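Local coordinates for cell division control protein 73 (Saccharomyces cerevisiae, PDB 4DM4) that serves as a subunit of the PAF1 complex in transcription initiation, elongation and transcription-coupled histone modification, here represented by its conserved C-terminal domain, at residues R1-I6 and P56-I61; N20-L25 and V44-N49; S13-V18 and F109-D114; I80-H85 and E99-C104. One frame throughout, in Å; residues are numbered along the deposited sequence.

The four contacts sample one domain with a GTPase-like fold, in which a mixed sheet has the strand order 43-48, 57-62, 5-7, 77-82, 105-111, 125-130. Contact 1 pairs two central parallel strands. About 11 Å away, centre to centre, contact 2 lays the first helix on the antiparallel edge strand, and the two contacts are joined because strands 57-62 and 43-48 are neighbours in the sheet. Contact 3 brings the loop after strand 5-7 to strand 105-111, its centre about 23 Å from that of contact 1. Contact 4 opens after contact 1 has closed and falls, along the chain, between the two segments of contact 3. Together they show a chain threaded back and forth into a single sheet with helices on both faces.

Contact 1 of 4, residues R1-I6 and P56-I61; sequences RKDPII and PIRFII
Pro4 CG sits against two apolar neighbours on the adjacent strand, 3.5 Å from Ile57 CG2 and 3.7 Å from Phe59 CD1. Strands 5-7 and 57-62 run parallel here, as central neighbours in the sheet of the GTPase-like fold. Ile57 CG2 also lies over one face of the Phe59 ring, offset toward its rim. Further along, Ile6 CD1 reaches the same ring atom as the proline does, coming within 3.7 Å of Phe59 CD1; an Ile6 CG1 anti to the carbonyl carbon (chi1 -59°) carries the methyl there. Leu149 and Leu153 of helix 138-155 add to the cover of Phe59. On the opposite face of the sheet the bridge partners Ile5 and Ile60 cross at a slant, with the methyl CD1 of Ile60 packed on Asp3 CB.

The backbones are joined in the parallel pattern, Ile60 bonding to the residues on either side of its partner Ile5. Ile60 N donates to Pro4 O at 3.0 Å, nearly straight at 173°, and Ile60 O receives Ile6 N at 2.8 Å.

Toward the chain's N-terminus the pairing gives way to charge. Asp3 OD2 forms a salt bridge with Arg58 NH1 at 2.7 Å, the carboxylate and guanidinium planes being turned 55° apart. The second carboxylate oxygen is used as well: a water donates to Asp3 OD1 at 2.9 Å and accepts from Arg58 N.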
loop_
_atom_site.group_PDB
_atom_site.type_symbol
_atom_site.label_atom_id
_atom_site.label_comp_id
_atom_site.label_asym_id
_atom_site.label_seq_id
_atom_site.Cartn_x
_atom_site.Cartn_y
_atom_site.Cartn_z
ATOM N N ARG A 1 6.264 -8.449 -19.103
ATOM C CA ARG A 1 4.925 -7.907 -18.735
ATOM C C ARG A 1 5.023 -6.623 -17.893
ATOM O O ARG A 1 6.064 -6.325 -17.297
ATOM C CB ARG A 1 4.079 -8.969 -18.011
ATOM C CG ARG A 1 4.405 -9.136 -16.526
ATOM C CD ARG A 1 3.142 -9.343 -15.699
ATOM N NE ARG A 1 2.448 -10.592 -16.019
ATOM C CZ ARG A 1 1.496 -11.135 -15.262
ATOM N NH1 ARG A 1 1.117 -10.553 -14.130
ATOM N NH2 ARG A 1 0.921 -12.269 -15.636
ATOM N N LYS A 2 3.919 -5.885 -17.843
ATOM C CA LYS A 2 3.872 -4.548 -17.256
ATOM C C LYS A 2 4.093 -4.490 -15.737
ATOM O O LYS A 2 3.870 -5.469 -15.019
ATOM C CB LYS A 2 2.546 -3.879 -17.628
ATOM N N ASP A 3 4.534 -3.324 -15.267
ATOM C CA ASP A 3 4.761 -3.071 -13.850
ATOM C C ASP A 3 3.465 -3.077 -13.042
ATOM O O ASP A 3 2.470 -2.485 -13.466
ATOM C CB ASP A 3 5.467 -1.729 -13.669
ATOM C CG ASP A 3 6.849 -1.699 -14.320
ATOM O OD1 ASP A 3 7.465 -2.777 -14.496
ATOM O OD2 ASP A 3 7.317 -0.586 -14.635
ATOM N N PRO A 4 3.475 -3.748 -11.876
ATOM C CA PRO A 4 2.327 -3.714 -10.974
ATOM C C PRO A 4 2.197 -2.367 -10.280
ATOM O O PRO A 4 3.193 -1.649 -10.104
ATOM C CB PRO A 4 2.650 -4.809 -9.953
ATOM C CG PRO A 4 4.121 -4.843 -9.913
ATOM C CD PRO A 4 4.543 -4.620 -11.354
ATOM N N ILE A 5 0.971 -2.040 -9.893
ATOM C CA ILE A 5 0.638 -0.755 -9.283
ATOM C C ILE A 5 0.237 -0.930 -7.815
ATOM O O ILE A 5 -0.514 -1.840 -7.491
ATOM C CB ILE A 5 -0.503 -0.051 -10.074
ATOM C CG1 ILE A 5 -0.065 0.226 -11.514
ATOM C CG2 ILE A 5 -0.926 1.283 -9.391
ATOM C CD1 ILE A 5 -1.229 0.406 -12.492
ATOM N N ILE A 6 0.737 -0.066 -6.933
ATOM C CA ILE A 6 0.198 0.015 -5.557
ATOM C C ILE A 6 -0.503 1.360 -5.345
ATOM O O ILE A 6 0.076 2.413 -5.599
ATOM C CB ILE A 6 1.274 -0.224 -4.458
ATOM C CG1 ILE A 6 1.916 -1.607 -4.624
ATOM C CG2 ILE A 6 0.671 -0.102 -3.036
ATOM C CD1 ILE A 6 3.138 -1.828 -3.746
ATOM N N PRO A 56 13.917 -8.577 -10.503
ATOM C CA PRO A 56 13.367 -7.535 -9.628
ATOM C C PRO A 56 12.051 -6.983 -10.181
ATOM O O PRO A 56 11.907 -6.811 -11.393
ATOM C CB PRO A 56 14.449 -6.454 -9.632
ATOM C CG PRO A 56 15.250 -6.707 -10.857
ATOM C CD PRO A 56 15.214 -8.187 -11.082
ATOM N N ILE A 57 11.095 -6.746 -9.293
ATOM C CA ILE A 57 9.805 -6.192 -9.679
ATOM C C ILE A 57 9.810 -4.682 -9.460
ATOM O O ILE A 57 10.208 -4.200 -8.393
ATOM C CB ILE A 57 8.635 -6.840 -8.881
ATOM C CG1 ILE A 57 8.635 -8.374 -9.029
ATOM C CG2 ILE A 57 7.273 -6.247 -9.297
ATOM C CD1 ILE A 57 8.543 -8.875 -10.462
ATOM N N ARG A 58 9.372 -3.953 -10.485
ATOM C CA ARG A 58 9.255 -2.508 -10.432
ATOM C C ARG A 58 7.810 -2.149 -10.145
ATOM O O ARG A 58 6.900 -2.512 -10.912
ATOM C CB ARG A 58 9.679 -1.874 -11.753
ATOM C CG ARG A 58 11.076 -2.234 -12.223
ATOM C CD ARG A 58 11.152 -2.230 -13.749
ATOM N NE ARG A 58 11.714 -0.991 -14.277
ATOM C CZ ARG A 58 11.106 -0.157 -15.125
ATOM N NH1 ARG A 58 9.875 -0.402 -15.592
ATOM N NH2 ARG A 58 11.751 0.933 -15.520
ATOM N N PHE A 59 7.610 -1.440 -9.042
ATOM C CA PHE A 59 6.296 -0.990 -8.623
ATOM C C PHE A 59 6.072 0.467 -8.963
ATOM O O PHE A 59 6.966 1.303 -8.801
ATOM C CB PHE A 59 6.133 -1.165 -7.108
ATOM C CG PHE A 59 6.133 -2.597 -6.669
ATOM C CD1 PHE A 59 4.943 -3.320 -6.636
ATOM C CD2 PHE A 59 7.323 -3.234 -6.318
ATOM C CE1 PHE A 59 4.923 -4.654 -6.235
ATOM C CE2 PHE A 59 7.313 -4.579 -5.918
ATOM C CZ PHE A 59 6.109 -5.289 -5.883
ATOM N N ILE A 60 4.869 0.750 -9.436
ATOM C CA ILE A 60 4.370 2.096 -9.569
ATOM C C ILE A 60 3.525 2.392 -8.317
ATOM O O ILE A 60 2.507 1.744 -8.074
ATOM C CB ILE A 60 3.525 2.235 -10.865
ATOM C CG1 ILE A 60 4.397 1.946 -12.101
ATOM C CG2 ILE A 60 2.864 3.622 -10.942
ATOM C CD1 ILE A 60 3.605 1.516 -13.345
ATOM N N ILE A 61 3.961 3.346 -7.507
ATOM C CA ILE A 61 3.206 3.696 -6.311
ATOM C C ILE A 61 2.565 5.062 -6.483
ATOM O O ILE A 61 3.258 6.055 -6.674
ATOM C CB ILE A 61 4.067 3.615 -5.018
ATOM C CG1 ILE A 61 4.679 2.210 -4.886
ATOM C CG2 ILE A 61 3.214 3.942 -3.795
ATOM C CD1 ILE A 61 5.446 1.981 -3.594
HETATM O O HOH W 1 7.978 -5.175 -12.959
#

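Contact 2 of 4, residues N20-L25 and V44-N49; sequences NIKQFL and VNIEKN
Helix 21-25 and strand 44-48, which meet through Ile21, Lys22 and Leu25 on one side and Val44 and Ile46 on the other, run almost parallel, their axes 14° apart and 9.8 Å from each other at closest approach. This is alpha/beta layer packing, with the first helix of the GTPase-like fold laid over the antiparallel edge strand of the sheet. No hydrogen bond joins the two backbones directly, and the contact rests on side chains and water.

The approach is closer at the start of the helix. With CG1 anti to the backbone N (chi1 -171°), the CG2 methyl of Ile21 falls between N and the carbonyl carbon and meets Val44 CG1 at 3.5 Å, the two branched side chains crossing at a slant. One turn later Leu25 CD1 comes to Ile46 CD1 at 4.2 Å, the side chains here lying roughly at a right angle. Phe145 and Trp146 of helix 138-155 touch Leu25 and Ile46 respectively, so the same layer continues into the long C-terminal helix.

Lys22 closes the outer side. Its extended chain passes Ile46 in the opposing direction, with CG 3.7 Å from Ile46 CG2, so that the aliphatic part shields the isoleucine while the ammonium reaches beyond it. There Lys22 NZ donates to a water at 3.0 Å, and that water donates to Asn45 O. A second water donates to Leu25 O at 2.9 Å and accepts only a weak bond from Lys48 NZ; Leu25 O is also bonded to Trp146 NE1.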
loop_
_atom_site.group_PDB
_atom_site.type_symbol
_atom_site.label_atom_id
_atom_site.label_comp_id
_atom_site.label_asym_id
_atom_site.label_seq_id
_atom_site.Cartn_x
_atom_site.Cartn_y
_atom_site.Cartn_z
ATOM N N ASN A 20 6.667 9.126 2.656
ATOM C CA ASN A 20 7.417 8.209 3.520
ATOM C C ASN A 20 7.400 6.743 3.084
ATOM O O ASN A 20 8.015 5.905 3.738
ATOM C CB ASN A 20 6.988 8.355 4.994
ATOM C CG ASN A 20 5.579 7.845 5.260
ATOM O OD1 ASN A 20 4.865 7.438 4.347
ATOM N ND2 ASN A 20 5.171 7.877 6.516
ATOM N N ILE A 21 6.735 6.441 1.966
ATOM C CA ILE A 21 6.545 5.050 1.532
ATOM C C ILE A 21 7.835 4.305 1.183
ATOM O O ILE A 21 8.000 3.124 1.521
ATOM C CB ILE A 21 5.523 4.917 0.360
ATOM C CG1 ILE A 21 5.182 3.443 0.102
ATOM C CG2 ILE A 21 6.049 5.568 -0.929
ATOM C CD1 ILE A 21 4.268 2.833 1.145
ATOM N N LYS A 22 8.743 4.994 0.502
ATOM C CA LYS A 22 9.981 4.371 0.060
ATOM C C LYS A 22 10.883 4.070 1.258
ATOM O O LYS A 22 11.488 3.002 1.328
ATOM C CB LYS A 22 10.682 5.269 -0.948
ATOM C CG LYS A 22 11.831 4.638 -1.702
ATOM C CD LYS A 22 12.201 5.544 -2.883
ATOM C CE LYS A 22 13.642 5.359 -3.319
ATOM N NZ LYS A 22 14.010 6.414 -4.328
ATOM N N GLN A 23 10.943 5.003 2.207
ATOM C CA GLN A 23 11.719 4.809 3.429
ATOM C C GLN A 23 11.166 3.616 4.209
ATOM O O GLN A 23 11.923 2.829 4.775
ATOM C CB GLN A 23 11.678 6.055 4.318
ATOM C CG GLN A 23 12.279 7.316 3.708
ATOM C CD GLN A 23 11.225 8.270 3.164
ATOM O OE1 GLN A 23 10.369 7.884 2.354
ATOM N NE2 GLN A 23 11.289 9.530 3.601
ATOM N N PHE A 24 9.841 3.494 4.237
ATOM C CA PHE A 24 9.204 2.421 4.968
ATOM C C PHE A 24 9.415 1.074 4.270
ATOM O O PHE A 24 9.954 0.145 4.868
ATOM C CB PHE A 24 7.718 2.719 5.181
ATOM C CG PHE A 24 6.985 1.639 5.935
ATOM C CD1 PHE A 24 7.254 1.402 7.288
ATOM C CD2 PHE A 24 6.037 0.851 5.288
ATOM C CE1 PHE A 24 6.578 0.388 7.986
ATOM C CE2 PHE A 24 5.352 -0.161 5.980
ATOM C CZ PHE A 24 5.630 -0.392 7.328
ATOM N N LEU A 25 9.021 0.984 3.001
ATOM C CA LEU A 25 9.089 -0.287 2.268
ATOM C C LEU A 25 10.497 -0.766 1.934
ATOM O O LEU A 25 10.751 -1.968 1.924
ATOM C CB LEU A 25 8.224 -0.236 0.994
ATOM C CG LEU A 25 6.716 -0.218 1.267
ATOM C CD1 LEU A 25 5.912 -0.287 -0.044
ATOM C CD2 LEU A 25 6.340 -1.345 2.225
ATOM N N VAL A 44 5.710 7.687 -6.926
ATOM C CA VAL A 44 7.090 7.245 -6.730
ATOM C C VAL A 44 7.231 5.829 -7.305
ATOM O O VAL A 44 6.291 5.038 -7.240
ATOM C CB VAL A 44 7.544 7.358 -5.227
ATOM C CG1 VAL A 44 6.704 6.468 -4.296
ATOM C CG2 VAL A 44 9.031 7.064 -5.061
ATOM N N ASN A 45 8.374 5.536 -7.916
ATOM C CA ASN A 45 8.672 4.176 -8.359
ATOM C C ASN A 45 9.631 3.540 -7.385
ATOM O O ASN A 45 10.559 4.200 -6.915
ATOM C CB ASN A 45 9.329 4.158 -9.743
ATOM C CG ASN A 45 8.468 4.790 -10.808
ATOM O OD1 ASN A 45 8.848 5.789 -11.407
ATOM N ND2 ASN A 45 7.293 4.216 -11.041
ATOM N N ILE A 46 9.412 2.263 -7.085
ATOM C CA ILE A 46 10.390 1.493 -6.328
ATOM C C ILE A 46 10.619 0.130 -6.974
ATOM O O ILE A 46 9.786 -0.366 -7.738
ATOM C CB ILE A 46 9.997 1.322 -4.830
ATOM C CG1 ILE A 46 8.698 0.525 -4.691
ATOM C CG2 ILE A 46 9.899 2.691 -4.122
ATOM C CD1 ILE A 46 8.497 -0.096 -3.301
ATOM N N GLU A 47 11.761 -0.466 -6.659
ATOM C CA GLU A 47 12.109 -1.775 -7.169
ATOM C C GLU A 47 12.354 -2.714 -5.983
ATOM O O GLU A 47 12.947 -2.307 -4.974
ATOM C CB GLU A 47 13.338 -1.650 -8.078
ATOM C CG GLU A 47 13.755 -2.913 -8.791
ATOM C CD GLU A 47 14.870 -2.667 -9.789
ATOM O OE1 GLU A 47 14.612 -1.998 -10.818
ATOM O OE2 GLU A 47 16.001 -3.150 -9.550
ATOM N N LYS A 48 11.871 -3.953 -6.093
ATOM C CA LYS A 48 12.041 -4.933 -5.026
ATOM C C LYS A 48 12.484 -6.300 -5.547
ATOM O O LYS A 48 11.909 -6.834 -6.492
ATOM C CB LYS A 48 10.761 -5.052 -4.188
ATOM C CG LYS A 48 10.800 -6.096 -3.070
ATOM C CD LYS A 48 11.704 -5.704 -1.903
ATOM C CE LYS A 48 11.672 -6.793 -0.835
ATOM N NZ LYS A 48 12.777 -6.639 0.153
ATOM N N ASN A 49 13.524 -6.844 -4.924
ATOM C CA ASN A 49 13.976 -8.209 -5.192
ATOM C C ASN A 49 13.376 -9.183 -4.201
ATOM O O ASN A 49 13.570 -9.045 -2.994
ATOM C CB ASN A 49 15.494 -8.292 -5.122
ATOM C CG ASN A 49 16.126 -8.245 -6.474
ATOM O OD1 ASN A 49 16.451 -7.168 -6.974
ATOM N ND2 ASN A 49 16.298 -9.421 -7.100
HETATM O O HOH W 2 13.098 4.364 -6.390
HETATM O O HOH W 3 12.771 -3.997 2.332
#

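Contact 3 of 4, residues S13-V18 and F109-D114; sequences SSILTV and FHFAGD
Ile15 reaches toward Phe111 through a fully stretched side chain, chi1 -177° and chi2 167°, which carries CD1 over a face of the Phe111 ring, while its CG2 branch is directed to Phe109. The CD1 methyl stands 4.0 Å from the ring centroid, in a CH-pi contact displaced toward CE2, which it approaches to 3.6 Å. The other branch, CG2, lies 3.4 Å from Phe109 O and also touches Phe109 CB, so one isoleucine spans from Phe109 to Phe111, its CD1 also lying near His110 CA.

Leu16 addresses the next ring. Its CD1 sits above Phe109, 3.8 Å from the centroid and only 14° off the normal, a more central approach than that of Ile15. Segment 13-18 belongs to the loop between the first strand and the first helix, the topological place of the P-loop in GTPases; here it packs on the C-terminal end of strand 105-111. Within the loop Ser14 OG donates to Leu16 O at 2.7 Å, from above the carbonyl plane, while Ile15 O is bound by Tyr30 OH and Asn20 ND2. Tyr30 also meets Phe111 edge to face. Beyond that ring the strand ends in a type II turn, Asp114 N donating to Phe111 O at 3.1 Å.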
loop_
_atom_site.group_PDB
_atom_site.type_symbol
_atom_site.label_atom_id
_atom_site.label_comp_id
_atom_site.label_asym_id
_atom_site.label_seq_id
_atom_site.Cartn_x
_atom_site.Cartn_y
_atom_site.Cartn_z
ATOM N N SER A 13 -2.041 13.372 6.106
ATOM C CA SER A 13 -2.131 12.879 7.481
ATOM C C SER A 13 -1.971 11.362 7.551
ATOM O O SER A 13 -1.445 10.837 8.534
ATOM C CB SER A 13 -3.482 13.263 8.078
ATOM O OG SER A 13 -4.540 12.717 7.303
ATOM N N SER A 14 -2.443 10.669 6.514
ATOM C CA SER A 14 -2.374 9.207 6.423
ATOM C C SER A 14 -1.046 8.663 6.946
ATOM O O SER A 14 0.006 9.268 6.726
ATOM C CB SER A 14 -2.590 8.758 4.978
ATOM O OG SER A 14 -2.132 7.423 4.769
ATOM N N ILE A 15 -1.104 7.515 7.626
ATOM C CA ILE A 15 0.081 6.912 8.244
ATOM C C ILE A 15 1.217 6.796 7.228
ATOM O O ILE A 15 2.352 7.180 7.499
ATOM C CB ILE A 15 -0.244 5.534 8.917
ATOM C CG1 ILE A 15 0.990 4.957 9.618
ATOM C CG2 ILE A 15 -0.825 4.533 7.905
ATOM C CD1 ILE A 15 0.689 3.791 10.547
ATOM N N LEU A 16 0.880 6.290 6.049
ATOM C CA LEU A 16 1.817 6.157 4.952
ATOM C C LEU A 16 1.320 6.980 3.772
ATOM O O LEU A 16 0.132 6.951 3.435
ATOM C CB LEU A 16 1.978 4.686 4.560
ATOM C CG LEU A 16 2.744 3.761 5.517
ATOM C CD1 LEU A 16 2.504 2.306 5.131
ATOM C CD2 LEU A 16 4.243 4.079 5.520
ATOM N N THR A 17 2.237 7.729 3.169
ATOM C CA THR A 17 1.949 8.608 2.037
ATOM C C THR A 17 3.100 8.440 1.046
ATOM O O THR A 17 4.066 7.732 1.335
ATOM C CB THR A 17 1.886 10.097 2.458
ATOM O OG1 THR A 17 3.182 10.518 2.892
ATOM C CG2 THR A 17 0.879 10.340 3.581
ATOM N N VAL A 18 3.008 9.086 -0.116
ATOM C CA VAL A 18 4.080 9.020 -1.116
ATOM C C VAL A 18 5.394 9.597 -0.541
ATOM O O VAL A 18 6.478 9.246 -1.006
ATOM C CB VAL A 18 3.648 9.694 -2.467
ATOM C CG1 VAL A 18 4.811 9.841 -3.436
ATOM C CG2 VAL A 18 2.547 8.880 -3.141
ATOM N N PHE A 109 -2.745 -0.182 7.611
ATOM C CA PHE A 109 -1.618 0.064 8.486
ATOM C C PHE A 109 -2.056 0.981 9.609
ATOM O O PHE A 109 -2.666 2.015 9.364
ATOM C CB PHE A 109 -0.474 0.716 7.710
ATOM C CG PHE A 109 0.233 -0.214 6.765
ATOM C CD1 PHE A 109 1.323 -0.963 7.192
ATOM C CD2 PHE A 109 -0.181 -0.326 5.441
ATOM C CE1 PHE A 109 1.991 -1.828 6.306
ATOM C CE2 PHE A 109 0.476 -1.189 4.552
ATOM C CZ PHE A 109 1.564 -1.934 4.985
ATOM N N HIS A 110 -1.745 0.599 10.843
ATOM C CA HIS A 110 -2.030 1.440 12.005
ATOM C C HIS A 110 -1.035 1.139 13.111
ATOM O O HIS A 110 -0.243 0.199 12.997
ATOM C CB HIS A 110 -3.456 1.202 12.503
ATOM C CG HIS A 110 -3.629 -0.089 13.242
ATOM N ND1 HIS A 110 -3.519 -1.319 12.630
ATOM C CD2 HIS A 110 -3.906 -0.340 14.542
ATOM C CE1 HIS A 110 -3.714 -2.272 13.523
ATOM N NE2 HIS A 110 -3.953 -1.704 14.692
ATOM N N PHE A 111 -1.093 1.932 14.181
ATOM C CA PHE A 111 -0.260 1.727 15.360
ATOM C C PHE A 111 -0.952 0.866 16.415
ATOM O O PHE A 111 -2.156 1.017 16.679
ATOM C CB PHE A 111 0.146 3.077 15.963
ATOM C CG PHE A 111 1.099 3.863 15.099
ATOM C CD1 PHE A 111 2.460 3.555 15.077
ATOM C CD2 PHE A 111 0.636 4.908 14.302
ATOM C CE1 PHE A 111 3.348 4.275 14.268
ATOM C CE2 PHE A 111 1.517 5.641 13.491
ATOM C CZ PHE A 111 2.873 5.320 13.474
ATOM N N ALA A 112 -0.181 -0.037 17.018
ATOM C CA ALA A 112 -0.650 -0.831 18.147
ATOM C C ALA A 112 -1.158 0.097 19.241
ATOM O O ALA A 112 -0.534 1.116 19.533
ATOM C CB ALA A 112 0.476 -1.715 18.681
ATOM N N GLY A 113 -2.300 -0.249 19.832
ATOM C CA GLY A 113 -2.909 0.592 20.862
ATOM C C GLY A 113 -3.967 1.547 20.337
ATOM O O GLY A 113 -4.796 2.032 21.107
ATOM N N ASP A 114 -3.930 1.835 19.035
ATOM C CA ASP A 114 -4.993 2.597 18.390
ATOM C C ASP A 114 -6.061 1.632 17.907
ATOM O O ASP A 114 -5.781 0.741 17.104
ATOM C CB ASP A 114 -4.465 3.426 17.212
ATOM C CG ASP A 114 -3.554 4.566 17.650
ATOM O OD1 ASP A 114 -3.475 4.841 18.864
ATOM O OD2 ASP A 114 -2.913 5.194 16.778
#

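Contact 4 of 4, residues I80-H85 and E99-C104; sequences IFTTGH and ELFQRC
Ile80 and Leu100 meet tip to tip, and the contact is tightest there: Ile80 CD1 and Leu100 CD1 are 3.3 Å apart, closer than carbons usually pack. The same methyl also rests on Cys104 CB at 3.7 Å, so Ile80 CD1 is held between the last helical turn and the residue that leaves it. An extended chi2 of 175° puts this methyl far enough out to reach both. The Cys104 backbone is tied into that turn by its N, which donates to Leu100 O at 2.8 Å.

Packing slackens along the strand. Ile80 CG2 faces the edge of the Phe101 ring, near its plane, at 4.0 Å from CE1, and Thr82 CG2 approaches Phe101 CZ only to 4.3 Å. Phe89 meets the Phe101 ring edge to face and also touches Thr82. Past this point the chain turns away from the helix toward the exposed His85. The hydroxyl of Thr82 serves that turn: Thr82 OG1 accepts from Gly84 N at 3.0 Å, an ST turn.

Strand 77-82, helix 97-103 and strand 105-111 form a beta-alpha-beta crossover, the two parallel strands lying next to each other in the sheet. Ile80 and Thr82 turn toward helix 97-103, whereas Phe81 points away from it, meeting Ile21 of helix 21-27 and Phe145 of helix 138-155 on the other face.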
loop_
_atom_site.group_PDB
_atom_site.type_symbol
_atom_site.label_atom_id
_atom_site.label_comp_id
_atom_site.label_asym_id
_atom_site.label_seq_id
_atom_site.Cartn_x
_atom_site.Cartn_y
_atom_site.Cartn_z
ATOM N N ILE A 80 -3.724 -2.239 -2.316
ATOM C CA ILE A 80 -4.271 -0.962 -1.911
ATOM C C ILE A 80 -4.010 -0.760 -0.418
ATOM O O ILE A 80 -4.400 -1.595 0.402
ATOM C CB ILE A 80 -5.778 -0.881 -2.238
ATOM C CG1 ILE A 80 -5.969 -0.965 -3.763
ATOM C CG2 ILE A 80 -6.405 0.408 -1.636
ATOM C CD1 ILE A 80 -7.369 -1.007 -4.217
ATOM N N PHE A 81 -3.329 0.333 -0.083
ATOM C CA PHE A 81 -3.095 0.724 1.306
ATOM C C PHE A 81 -4.216 1.664 1.717
ATOM O O PHE A 81 -4.487 2.639 1.028
ATOM C CB PHE A 81 -1.759 1.456 1.451
ATOM C CG PHE A 81 -0.543 0.573 1.287
ATOM C CD1 PHE A 81 -0.622 -0.665 0.658
ATOM C CD2 PHE A 81 0.696 1.005 1.743
ATOM C CE1 PHE A 81 0.500 -1.465 0.502
ATOM C CE2 PHE A 81 1.832 0.207 1.590
ATOM C CZ PHE A 81 1.729 -1.031 0.964
ATOM N N THR A 82 -4.869 1.367 2.832
ATOM C CA THR A 82 -6.011 2.169 3.257
ATOM C C THR A 82 -5.839 2.689 4.672
ATOM O O THR A 82 -5.181 2.064 5.504
ATOM C CB THR A 82 -7.366 1.408 3.091
ATOM O OG1 THR A 82 -8.452 2.277 3.436
ATOM C CG2 THR A 82 -7.424 0.148 3.960
ATOM N N THR A 83 -6.436 3.849 4.921
ATOM C CA THR A 83 -6.481 4.448 6.251
ATOM C C THR A 83 -7.849 4.255 6.873
ATOM O O THR A 83 -8.056 4.583 8.046
ATOM C CB THR A 83 -6.237 5.957 6.178
ATOM O OG1 THR A 83 -6.974 6.501 5.067
ATOM C CG2 THR A 83 -4.768 6.230 6.007
ATOM N N GLY A 84 -8.787 3.749 6.072
ATOM C CA GLY A 84 -10.145 3.511 6.540
ATOM C C GLY A 84 -11.137 4.620 6.247
ATOM O O GLY A 84 -12.168 4.713 6.908
ATOM N N HIS A 85 -10.830 5.465 5.262
ATOM C CA HIS A 85 -11.772 6.469 4.770
ATOM C C HIS A 85 -12.256 5.995 3.413
ATOM O O HIS A 85 -11.453 5.932 2.485
ATOM C CB HIS A 85 -11.082 7.830 4.587
ATOM C CG HIS A 85 -10.404 8.357 5.817
ATOM N ND1 HIS A 85 -10.844 9.479 6.484
ATOM C CD2 HIS A 85 -9.298 7.940 6.473
ATOM C CE1 HIS A 85 -10.048 9.720 7.511
ATOM N NE2 HIS A 85 -9.104 8.798 7.530
ATOM N N GLU A 99 -16.613 -4.521 -2.913
ATOM C CA GLU A 99 -16.215 -4.873 -4.272
ATOM C C GLU A 99 -14.714 -4.696 -4.503
ATOM O O GLU A 99 -14.062 -5.568 -5.082
ATOM C CB GLU A 99 -17.008 -4.042 -5.290
ATOM N N LEU A 100 -14.171 -3.572 -4.035
ATOM C CA LEU A 100 -12.775 -3.226 -4.271
ATOM C C LEU A 100 -11.815 -4.268 -3.705
ATOM O O LEU A 100 -10.856 -4.669 -4.367
ATOM C CB LEU A 100 -12.464 -1.844 -3.678
ATOM C CG LEU A 100 -11.024 -1.348 -3.725
ATOM C CD1 LEU A 100 -10.560 -1.154 -5.168
ATOM C CD2 LEU A 100 -10.882 -0.055 -2.929
ATOM N N PHE A 101 -12.077 -4.698 -2.476
ATOM C CA PHE A 101 -11.167 -5.614 -1.798
ATOM C C PHE A 101 -11.388 -7.083 -2.164
ATOM O O PHE A 101 -10.581 -7.939 -1.801
ATOM C CB PHE A 101 -11.151 -5.356 -0.287
ATOM C CG PHE A 101 -10.656 -3.983 0.072
ATOM C CD1 PHE A 101 -9.405 -3.550 -0.363
ATOM C CD2 PHE A 101 -11.440 -3.117 0.820
ATOM C CE1 PHE A 101 -8.939 -2.280 -0.053
ATOM C CE2 PHE A 101 -10.980 -1.842 1.140
ATOM C CZ PHE A 101 -9.725 -1.425 0.699
ATOM N N GLN A 102 -12.456 -7.367 -2.905
ATOM C CA GLN A 102 -12.573 -8.656 -3.584
ATOM C C GLN A 102 -11.706 -8.653 -4.850
ATOM O O GLN A 102 -11.263 -9.705 -5.311
ATOM C CB GLN A 102 -14.031 -8.975 -3.921
ATOM N N ARG A 103 -11.447 -7.464 -5.392
ATOM C CA ARG A 103 -10.697 -7.328 -6.645
ATOM C C ARG A 103 -9.203 -7.101 -6.446
ATOM O O ARG A 103 -8.392 -7.608 -7.225
ATOM C CB ARG A 103 -11.280 -6.196 -7.500
ATOM C CG ARG A 103 -12.729 -6.421 -7.955
ATOM C CD ARG A 103 -12.877 -7.653 -8.840
ATOM N NE ARG A 103 -12.230 -7.493 -10.142
ATOM C CZ ARG A 103 -12.859 -7.128 -11.261
ATOM N NH1 ARG A 103 -14.165 -6.868 -11.254
ATOM N NH2 ARG A 103 -12.174 -7.014 -12.393
ATOM N N CYS A 104 -8.850 -6.322 -5.424
ATOM C CA CYS A 104 -7.456 -6.014 -5.106
ATOM C C CYS A 104 -7.201 -6.331 -3.639
ATOM O O CYS A 104 -8.101 -6.213 -2.809
ATOM C CB CYS A 104 -7.132 -4.533 -5.352
ATOM S SG CYS A 104 -7.703 -3.857 -6.927
#